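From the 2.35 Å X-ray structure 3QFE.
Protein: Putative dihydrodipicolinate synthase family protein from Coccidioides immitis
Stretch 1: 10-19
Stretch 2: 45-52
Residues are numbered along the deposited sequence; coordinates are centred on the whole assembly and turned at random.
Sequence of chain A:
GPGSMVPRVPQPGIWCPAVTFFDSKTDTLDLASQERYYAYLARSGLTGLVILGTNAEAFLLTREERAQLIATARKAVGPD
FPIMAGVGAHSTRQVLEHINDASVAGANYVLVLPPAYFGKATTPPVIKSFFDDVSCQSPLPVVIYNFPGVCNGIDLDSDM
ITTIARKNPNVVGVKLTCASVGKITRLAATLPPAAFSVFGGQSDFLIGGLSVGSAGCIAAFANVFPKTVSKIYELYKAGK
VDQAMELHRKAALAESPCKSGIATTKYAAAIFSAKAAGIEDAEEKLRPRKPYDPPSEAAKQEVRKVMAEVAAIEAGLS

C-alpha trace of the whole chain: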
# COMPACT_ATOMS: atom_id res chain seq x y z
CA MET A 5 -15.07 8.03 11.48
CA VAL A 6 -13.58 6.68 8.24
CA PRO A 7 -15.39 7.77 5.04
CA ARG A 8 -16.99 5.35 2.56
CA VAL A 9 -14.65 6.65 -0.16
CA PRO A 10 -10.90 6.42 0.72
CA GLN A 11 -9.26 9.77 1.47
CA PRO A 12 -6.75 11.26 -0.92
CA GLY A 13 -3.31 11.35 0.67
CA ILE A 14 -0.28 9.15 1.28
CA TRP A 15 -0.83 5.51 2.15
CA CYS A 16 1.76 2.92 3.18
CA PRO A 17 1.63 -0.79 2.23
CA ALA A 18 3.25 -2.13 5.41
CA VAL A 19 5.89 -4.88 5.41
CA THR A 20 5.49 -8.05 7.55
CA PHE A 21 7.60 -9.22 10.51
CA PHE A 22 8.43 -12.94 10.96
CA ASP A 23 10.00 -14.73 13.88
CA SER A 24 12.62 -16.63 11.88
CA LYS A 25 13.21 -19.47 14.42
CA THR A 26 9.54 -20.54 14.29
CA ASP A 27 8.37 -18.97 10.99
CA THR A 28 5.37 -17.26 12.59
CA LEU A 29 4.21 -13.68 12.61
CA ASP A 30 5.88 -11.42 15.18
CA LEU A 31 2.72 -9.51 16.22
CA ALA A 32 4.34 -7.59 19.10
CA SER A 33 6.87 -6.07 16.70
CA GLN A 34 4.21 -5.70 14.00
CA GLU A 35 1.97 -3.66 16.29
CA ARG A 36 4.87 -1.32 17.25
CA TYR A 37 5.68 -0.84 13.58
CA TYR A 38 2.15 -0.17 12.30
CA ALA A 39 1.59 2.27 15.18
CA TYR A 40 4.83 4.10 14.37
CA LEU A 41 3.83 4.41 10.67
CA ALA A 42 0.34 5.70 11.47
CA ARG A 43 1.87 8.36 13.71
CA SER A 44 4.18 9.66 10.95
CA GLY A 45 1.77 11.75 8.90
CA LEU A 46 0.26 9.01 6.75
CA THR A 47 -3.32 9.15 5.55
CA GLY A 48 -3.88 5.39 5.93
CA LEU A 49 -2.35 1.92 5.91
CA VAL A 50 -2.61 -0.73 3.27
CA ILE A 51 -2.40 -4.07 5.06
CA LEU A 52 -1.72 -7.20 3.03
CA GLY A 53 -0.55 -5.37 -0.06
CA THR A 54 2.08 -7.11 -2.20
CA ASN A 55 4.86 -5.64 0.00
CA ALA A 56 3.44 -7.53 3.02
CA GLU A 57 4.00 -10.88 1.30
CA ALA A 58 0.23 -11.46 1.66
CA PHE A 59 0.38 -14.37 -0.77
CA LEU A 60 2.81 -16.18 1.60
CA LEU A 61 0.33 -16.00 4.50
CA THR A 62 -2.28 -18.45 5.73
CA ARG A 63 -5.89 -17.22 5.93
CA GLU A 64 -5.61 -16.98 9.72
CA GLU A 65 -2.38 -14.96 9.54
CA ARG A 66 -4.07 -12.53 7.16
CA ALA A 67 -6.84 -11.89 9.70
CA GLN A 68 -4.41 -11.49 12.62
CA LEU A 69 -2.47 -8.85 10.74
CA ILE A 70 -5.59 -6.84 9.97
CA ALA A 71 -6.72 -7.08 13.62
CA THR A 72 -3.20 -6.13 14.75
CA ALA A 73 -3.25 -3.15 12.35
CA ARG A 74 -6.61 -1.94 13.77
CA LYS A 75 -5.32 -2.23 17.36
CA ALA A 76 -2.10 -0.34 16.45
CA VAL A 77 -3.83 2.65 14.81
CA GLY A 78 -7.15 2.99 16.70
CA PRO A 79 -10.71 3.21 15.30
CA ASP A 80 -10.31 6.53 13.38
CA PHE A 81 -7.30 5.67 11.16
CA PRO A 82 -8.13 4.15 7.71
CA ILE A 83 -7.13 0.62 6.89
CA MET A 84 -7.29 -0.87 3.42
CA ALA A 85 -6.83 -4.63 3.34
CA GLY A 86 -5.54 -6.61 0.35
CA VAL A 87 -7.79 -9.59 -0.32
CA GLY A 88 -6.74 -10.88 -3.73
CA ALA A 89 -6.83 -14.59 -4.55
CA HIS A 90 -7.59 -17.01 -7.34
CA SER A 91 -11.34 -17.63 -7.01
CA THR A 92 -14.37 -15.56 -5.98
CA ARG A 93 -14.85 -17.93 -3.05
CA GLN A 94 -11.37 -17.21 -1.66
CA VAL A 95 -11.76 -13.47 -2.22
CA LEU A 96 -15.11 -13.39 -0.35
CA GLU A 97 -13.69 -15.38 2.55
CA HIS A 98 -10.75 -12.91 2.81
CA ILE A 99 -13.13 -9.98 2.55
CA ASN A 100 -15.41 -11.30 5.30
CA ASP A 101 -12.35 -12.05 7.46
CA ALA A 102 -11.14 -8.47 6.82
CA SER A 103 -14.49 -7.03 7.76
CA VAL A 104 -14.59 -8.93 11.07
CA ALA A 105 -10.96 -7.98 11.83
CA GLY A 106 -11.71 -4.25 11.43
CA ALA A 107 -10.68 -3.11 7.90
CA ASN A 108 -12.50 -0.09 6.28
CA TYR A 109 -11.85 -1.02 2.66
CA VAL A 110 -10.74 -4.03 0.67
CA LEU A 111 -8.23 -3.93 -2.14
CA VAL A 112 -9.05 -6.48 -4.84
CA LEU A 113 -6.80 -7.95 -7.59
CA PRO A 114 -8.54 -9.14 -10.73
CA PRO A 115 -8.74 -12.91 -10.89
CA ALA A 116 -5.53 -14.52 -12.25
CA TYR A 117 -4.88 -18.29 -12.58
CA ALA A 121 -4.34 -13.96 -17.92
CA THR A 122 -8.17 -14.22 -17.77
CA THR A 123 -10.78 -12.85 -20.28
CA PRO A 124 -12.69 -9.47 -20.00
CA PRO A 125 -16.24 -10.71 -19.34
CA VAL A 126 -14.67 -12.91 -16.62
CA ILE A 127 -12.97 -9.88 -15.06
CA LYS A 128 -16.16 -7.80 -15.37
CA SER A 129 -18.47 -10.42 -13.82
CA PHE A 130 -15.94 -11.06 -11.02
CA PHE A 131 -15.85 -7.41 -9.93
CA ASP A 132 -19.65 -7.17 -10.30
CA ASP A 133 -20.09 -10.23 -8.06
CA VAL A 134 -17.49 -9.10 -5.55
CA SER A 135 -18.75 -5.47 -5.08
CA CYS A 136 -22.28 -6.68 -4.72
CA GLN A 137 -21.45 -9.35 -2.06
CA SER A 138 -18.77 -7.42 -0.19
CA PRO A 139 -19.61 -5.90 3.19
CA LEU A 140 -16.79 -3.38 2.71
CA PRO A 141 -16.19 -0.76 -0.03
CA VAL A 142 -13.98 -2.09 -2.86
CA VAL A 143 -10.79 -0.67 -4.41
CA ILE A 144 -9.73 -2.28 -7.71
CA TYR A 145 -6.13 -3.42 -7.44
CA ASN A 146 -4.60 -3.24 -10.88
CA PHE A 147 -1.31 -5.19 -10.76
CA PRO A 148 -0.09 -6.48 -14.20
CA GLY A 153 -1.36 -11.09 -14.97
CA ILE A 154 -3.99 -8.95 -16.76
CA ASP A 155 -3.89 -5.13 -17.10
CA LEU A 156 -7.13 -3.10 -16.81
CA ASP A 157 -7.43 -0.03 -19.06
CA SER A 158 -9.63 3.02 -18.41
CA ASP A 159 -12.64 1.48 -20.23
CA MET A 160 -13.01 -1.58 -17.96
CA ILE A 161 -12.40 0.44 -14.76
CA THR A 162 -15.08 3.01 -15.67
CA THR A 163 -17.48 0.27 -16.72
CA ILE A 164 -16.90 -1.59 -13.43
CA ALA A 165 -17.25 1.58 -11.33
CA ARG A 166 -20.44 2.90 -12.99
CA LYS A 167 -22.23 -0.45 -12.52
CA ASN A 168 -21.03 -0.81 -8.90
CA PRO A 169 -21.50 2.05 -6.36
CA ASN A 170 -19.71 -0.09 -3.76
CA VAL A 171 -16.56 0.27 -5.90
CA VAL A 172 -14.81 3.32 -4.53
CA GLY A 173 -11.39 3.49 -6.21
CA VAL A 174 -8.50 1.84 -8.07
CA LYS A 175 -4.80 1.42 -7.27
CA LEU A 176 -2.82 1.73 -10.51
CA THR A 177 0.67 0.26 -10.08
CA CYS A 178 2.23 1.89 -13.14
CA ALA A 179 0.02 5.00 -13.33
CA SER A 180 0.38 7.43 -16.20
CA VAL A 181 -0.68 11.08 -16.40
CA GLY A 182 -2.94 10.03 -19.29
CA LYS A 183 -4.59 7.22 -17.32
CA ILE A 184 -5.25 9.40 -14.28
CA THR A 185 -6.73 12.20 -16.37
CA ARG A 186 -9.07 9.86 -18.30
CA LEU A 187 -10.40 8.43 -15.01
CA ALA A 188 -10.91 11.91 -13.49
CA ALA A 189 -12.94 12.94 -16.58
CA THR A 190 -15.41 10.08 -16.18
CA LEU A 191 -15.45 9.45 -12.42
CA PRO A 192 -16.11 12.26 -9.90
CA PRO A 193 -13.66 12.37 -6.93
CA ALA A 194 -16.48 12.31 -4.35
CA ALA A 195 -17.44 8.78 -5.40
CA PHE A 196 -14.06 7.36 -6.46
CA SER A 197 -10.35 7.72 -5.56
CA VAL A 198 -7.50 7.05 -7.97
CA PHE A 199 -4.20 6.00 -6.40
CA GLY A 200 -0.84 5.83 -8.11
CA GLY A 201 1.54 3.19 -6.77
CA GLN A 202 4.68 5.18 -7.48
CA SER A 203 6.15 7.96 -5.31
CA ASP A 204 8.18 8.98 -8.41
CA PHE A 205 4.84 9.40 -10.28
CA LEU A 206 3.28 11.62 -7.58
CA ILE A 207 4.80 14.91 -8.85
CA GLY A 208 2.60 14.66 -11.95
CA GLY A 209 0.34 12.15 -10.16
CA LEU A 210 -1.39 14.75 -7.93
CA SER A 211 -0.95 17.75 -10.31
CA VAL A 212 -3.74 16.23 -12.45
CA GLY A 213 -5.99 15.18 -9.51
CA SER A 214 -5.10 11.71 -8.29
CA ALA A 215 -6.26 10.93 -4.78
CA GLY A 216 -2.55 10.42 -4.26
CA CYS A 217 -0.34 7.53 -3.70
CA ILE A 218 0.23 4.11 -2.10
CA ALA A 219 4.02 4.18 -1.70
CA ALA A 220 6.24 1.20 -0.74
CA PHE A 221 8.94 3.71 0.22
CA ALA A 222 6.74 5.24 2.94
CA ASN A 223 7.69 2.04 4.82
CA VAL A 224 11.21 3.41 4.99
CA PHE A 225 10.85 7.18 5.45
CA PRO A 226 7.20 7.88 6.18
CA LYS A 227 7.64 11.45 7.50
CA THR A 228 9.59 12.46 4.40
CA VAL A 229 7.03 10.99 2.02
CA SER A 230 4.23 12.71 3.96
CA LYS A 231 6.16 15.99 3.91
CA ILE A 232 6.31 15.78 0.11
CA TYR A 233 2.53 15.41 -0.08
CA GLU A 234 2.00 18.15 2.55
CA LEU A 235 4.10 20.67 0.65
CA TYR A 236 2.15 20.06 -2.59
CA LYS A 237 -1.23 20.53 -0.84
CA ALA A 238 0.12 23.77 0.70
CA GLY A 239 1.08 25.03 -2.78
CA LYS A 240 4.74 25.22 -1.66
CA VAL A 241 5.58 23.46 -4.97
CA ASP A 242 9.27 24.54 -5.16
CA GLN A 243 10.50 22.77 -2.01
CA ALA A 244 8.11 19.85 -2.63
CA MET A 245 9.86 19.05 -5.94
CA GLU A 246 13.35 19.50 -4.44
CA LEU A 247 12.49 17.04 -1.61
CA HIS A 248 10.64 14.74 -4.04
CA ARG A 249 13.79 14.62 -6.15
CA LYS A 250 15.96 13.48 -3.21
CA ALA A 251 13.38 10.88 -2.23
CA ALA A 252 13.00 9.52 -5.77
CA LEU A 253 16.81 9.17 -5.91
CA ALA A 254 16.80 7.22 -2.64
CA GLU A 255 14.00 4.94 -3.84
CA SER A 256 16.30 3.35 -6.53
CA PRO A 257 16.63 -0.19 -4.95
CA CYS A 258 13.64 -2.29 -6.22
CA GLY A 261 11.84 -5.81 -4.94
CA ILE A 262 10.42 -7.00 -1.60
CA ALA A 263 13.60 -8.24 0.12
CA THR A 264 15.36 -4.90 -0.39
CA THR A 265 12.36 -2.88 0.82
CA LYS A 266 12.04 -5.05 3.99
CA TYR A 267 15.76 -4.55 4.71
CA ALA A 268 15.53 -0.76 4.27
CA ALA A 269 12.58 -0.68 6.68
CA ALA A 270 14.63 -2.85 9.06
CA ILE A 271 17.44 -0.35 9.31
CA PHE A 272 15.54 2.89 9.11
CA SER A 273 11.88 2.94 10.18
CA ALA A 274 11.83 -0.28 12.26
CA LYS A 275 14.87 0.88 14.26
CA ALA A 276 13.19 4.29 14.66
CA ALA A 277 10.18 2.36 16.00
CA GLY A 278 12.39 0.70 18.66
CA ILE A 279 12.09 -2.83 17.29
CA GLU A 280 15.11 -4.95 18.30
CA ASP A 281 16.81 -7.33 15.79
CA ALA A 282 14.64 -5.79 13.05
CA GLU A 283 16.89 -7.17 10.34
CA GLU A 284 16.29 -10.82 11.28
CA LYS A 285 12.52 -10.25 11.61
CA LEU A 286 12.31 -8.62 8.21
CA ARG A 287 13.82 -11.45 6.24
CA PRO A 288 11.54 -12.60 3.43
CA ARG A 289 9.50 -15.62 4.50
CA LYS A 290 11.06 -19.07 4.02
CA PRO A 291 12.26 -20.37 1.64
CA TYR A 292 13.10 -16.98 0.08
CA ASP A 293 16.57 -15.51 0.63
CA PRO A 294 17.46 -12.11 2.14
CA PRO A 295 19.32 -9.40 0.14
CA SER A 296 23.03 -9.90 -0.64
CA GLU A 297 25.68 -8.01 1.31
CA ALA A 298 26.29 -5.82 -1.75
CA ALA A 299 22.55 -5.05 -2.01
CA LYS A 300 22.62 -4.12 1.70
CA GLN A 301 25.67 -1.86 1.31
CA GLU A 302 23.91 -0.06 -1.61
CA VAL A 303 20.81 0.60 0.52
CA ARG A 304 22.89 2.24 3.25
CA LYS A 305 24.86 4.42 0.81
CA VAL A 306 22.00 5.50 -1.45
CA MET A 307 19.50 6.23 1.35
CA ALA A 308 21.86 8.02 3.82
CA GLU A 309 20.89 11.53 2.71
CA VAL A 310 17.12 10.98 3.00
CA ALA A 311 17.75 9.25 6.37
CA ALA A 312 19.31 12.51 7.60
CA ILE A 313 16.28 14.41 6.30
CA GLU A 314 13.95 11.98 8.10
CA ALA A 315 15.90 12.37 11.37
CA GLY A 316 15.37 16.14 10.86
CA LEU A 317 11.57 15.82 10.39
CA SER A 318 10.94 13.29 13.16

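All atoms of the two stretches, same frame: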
# COMPACT_ATOMS: atom_id res chain seq x y z
N PRO A 10 -12.23 6.28 0.13
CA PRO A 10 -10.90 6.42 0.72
C PRO A 10 -10.31 7.80 0.50
O PRO A 10 -10.39 8.32 -0.62
CB PRO A 10 -10.07 5.39 -0.04
CG PRO A 10 -11.04 4.44 -0.56
CD PRO A 10 -12.27 5.19 -0.85
N GLN A 11 -9.74 8.39 1.55
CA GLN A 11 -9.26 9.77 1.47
C GLN A 11 -7.98 9.87 0.65
O GLN A 11 -7.05 9.08 0.81
CB GLN A 11 -9.08 10.42 2.85
N PRO A 12 -7.96 10.82 -0.29
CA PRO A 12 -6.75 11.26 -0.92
C PRO A 12 -5.66 11.50 0.11
O PRO A 12 -5.94 11.96 1.21
CB PRO A 12 -7.18 12.58 -1.56
CG PRO A 12 -8.59 12.26 -2.05
CD PRO A 12 -9.16 11.29 -1.02
N GLY A 13 -4.43 11.17 -0.24
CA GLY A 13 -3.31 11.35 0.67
C GLY A 13 -2.26 10.30 0.40
O GLY A 13 -2.25 9.71 -0.68
N ILE A 14 -1.39 10.08 1.39
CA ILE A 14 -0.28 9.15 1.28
C ILE A 14 -0.56 7.94 2.14
O ILE A 14 -0.75 8.06 3.36
CB ILE A 14 1.04 9.77 1.76
CG1 ILE A 14 1.42 10.96 0.89
CG2 ILE A 14 2.18 8.77 1.66
CD1 ILE A 14 1.73 10.56 -0.58
N TRP A 15 -0.56 6.77 1.50
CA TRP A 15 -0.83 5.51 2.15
C TRP A 15 0.41 4.63 2.10
O TRP A 15 1.15 4.67 1.12
CB TRP A 15 -1.97 4.78 1.43
CG TRP A 15 -3.28 5.49 1.54
CD1 TRP A 15 -3.61 6.72 1.01
CD2 TRP A 15 -4.45 5.01 2.21
NE1 TRP A 15 -4.91 7.03 1.33
CE2 TRP A 15 -5.45 6.00 2.06
CE3 TRP A 15 -4.76 3.84 2.91
CZ2 TRP A 15 -6.72 5.86 2.60
CZ3 TRP A 15 -6.02 3.69 3.45
CH2 TRP A 15 -6.99 4.70 3.28
N CYS A 16 0.63 3.85 3.16
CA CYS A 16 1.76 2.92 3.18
C CYS A 16 1.32 1.45 3.17
O CYS A 16 0.53 1.04 4.03
CB CYS A 16 2.68 3.16 4.38
SG CYS A 16 3.99 1.89 4.49
N PRO A 17 1.85 0.65 2.22
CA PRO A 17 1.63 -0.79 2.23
C PRO A 17 2.71 -1.46 3.10
O PRO A 17 3.85 -1.71 2.65
CB PRO A 17 1.77 -1.17 0.75
CG PRO A 17 2.78 -0.17 0.21
CD PRO A 17 2.66 1.08 1.06
N ALA A 18 2.32 -1.75 4.35
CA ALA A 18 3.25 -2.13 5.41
C ALA A 18 3.91 -3.49 5.16
O ALA A 18 3.26 -4.42 4.67
CB ALA A 18 2.54 -2.13 6.75
N VAL A 19 5.19 -3.60 5.49
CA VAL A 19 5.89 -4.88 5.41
C VAL A 19 5.47 -5.79 6.58
O VAL A 19 4.82 -5.31 7.52
CB VAL A 19 7.44 -4.70 5.38
CG1 VAL A 19 7.86 -4.07 4.05
CG2 VAL A 19 7.94 -3.88 6.55
N GLY A 45 2.34 10.86 9.90
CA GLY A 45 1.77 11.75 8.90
C GLY A 45 1.06 11.03 7.76
O GLY A 45 0.64 11.66 6.81
N LEU A 46 0.92 9.72 7.84
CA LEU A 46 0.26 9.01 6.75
C LEU A 46 -1.24 9.20 6.78
O LEU A 46 -1.84 9.40 7.84
CB LEU A 46 0.59 7.51 6.79
CG LEU A 46 2.07 7.12 6.68
CD1 LEU A 46 2.19 5.62 6.85
CD2 LEU A 46 2.69 7.57 5.38
N THR A 47 -1.87 9.11 5.62
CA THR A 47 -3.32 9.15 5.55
C THR A 47 -3.94 7.81 5.98
O THR A 47 -4.93 7.77 6.69
CB THR A 47 -3.80 9.56 4.14
OG1 THR A 47 -3.28 10.86 3.83
CG2 THR A 47 -5.36 9.59 4.07
N GLY A 48 -3.35 6.70 5.58
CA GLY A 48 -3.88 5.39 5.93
C GLY A 48 -2.85 4.31 5.70
O GLY A 48 -1.80 4.57 5.12
N LEU A 49 -3.18 3.10 6.16
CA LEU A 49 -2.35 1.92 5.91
C LEU A 49 -3.03 0.94 4.96
O LEU A 49 -4.24 0.67 5.04
CB LEU A 49 -1.97 1.21 7.21
CG LEU A 49 -1.06 1.95 8.22
CD1 LEU A 49 -0.87 1.16 9.49
CD2 LEU A 49 0.30 2.28 7.63
N VAL A 50 -2.21 0.41 4.05
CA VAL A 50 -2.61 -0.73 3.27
C VAL A 50 -1.99 -1.96 3.90
O VAL A 50 -0.78 -2.08 3.95
CB VAL A 50 -2.21 -0.57 1.78
CG1 VAL A 50 -2.43 -1.88 1.02
CG2 VAL A 50 -3.00 0.59 1.15
N ILE A 51 -2.84 -2.84 4.43
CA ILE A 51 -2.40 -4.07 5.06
C ILE A 51 -2.65 -5.22 4.09
O ILE A 51 -3.73 -5.34 3.53
CB ILE A 51 -3.16 -4.32 6.40
CG1 ILE A 51 -3.12 -3.06 7.28
CG2 ILE A 51 -2.58 -5.51 7.16
CD1 ILE A 51 -1.70 -2.55 7.60
N LEU A 52 -1.65 -6.05 3.91
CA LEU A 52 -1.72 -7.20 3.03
C LEU A 52 -1.64 -6.80 1.58
O LEU A 52 -2.16 -7.48 0.71
CB LEU A 52 -2.96 -8.08 3.27
CG LEU A 52 -3.33 -8.50 4.70
CD1 LEU A 52 -4.65 -9.29 4.67
CD2 LEU A 52 -2.21 -9.28 5.35
O HOH W 1 0.80 -4.13 2.76

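Two neighbouring strands run parallel here, their directions 30° apart, and the backbone supplies the ladder that joins them. Cys-16 is its central rung: its N donates to Gly-48 O (3.2 Å) and its O accepts from Val-50 N (2.8 Å). The ladder continues where Ala-18 N donates to Val-50 O at 3.1 Å. Pro-17 has no N-H to give, but the parallel register asks for none at that position; its CA instead lies 3.2 Å from Val-50 O as a C-H...O contact. A water donates to both Ala-18 O (3.1 Å) and Val-50 O (2.8 Å), tying the strands once more.

Thr-47 has the largest area covered by the opposite stretch, and it works through backbone and side chain together. Its N donates to Ile-14 O at 2.7 Å, while its OG1 accepts from Ile-14 N at 3.2 Å, so a single residue satisfies both polar backbone atoms of Ile-14. The short, branched side chain also carries a methyl, CG2, which lies 3.7 Å from Gln-11 O and 3.8 Å from Trp-15 NE1. Gly-13 makes room for the hydroxyl: its CA is 3.2 Å from Thr-47 OG1, and a CB built there would clash with that oxygen. Its backbone angles call for glycine in any case.

Trp-15 is next in covered area. Its indole is anchored within its own stretch, with NE1 donating to Gln-11 O at 3.0 Å, and one ring face lies against Gly-48. The CA of Gly-48 sits 3.7 Å from the centroid of the six-membered ring, 20° off its normal, a close CH-pi contact. Here the rule is explicit: a CB on Gly-48 would come within 2.4 Å of Trp-15 CZ3, so the absence of a side chain lets one face of the ring lie over Gly-48 CA.

Val-50 points to the same face of the sheet as Trp-15 and Pro-17 and fills the space beside them. Its CG2 is 4.1 Å from Trp-15 CE3, and its CB is 4.2 Å from Pro-17 CB, so a compact beta-branched residue meets both an aromatic ring and a rigid proline.

The other face carries Cys-16 and Leu-49. The small Cys-16 side chain leaves space for two leucines, its CB lying 3.5 Å from Leu-46 CD1 and 4.1 Å from Leu-49 CD2. Leu-46 also reaches Ile-14, CD2 to CG2 at 3.9 Å. Altogether the contact buries 601 Å², counting both sides, with mainly apolar side chains packed around five direct hydrogen bonds, four of them between backbone atoms and one to the Thr-47 hydroxyl.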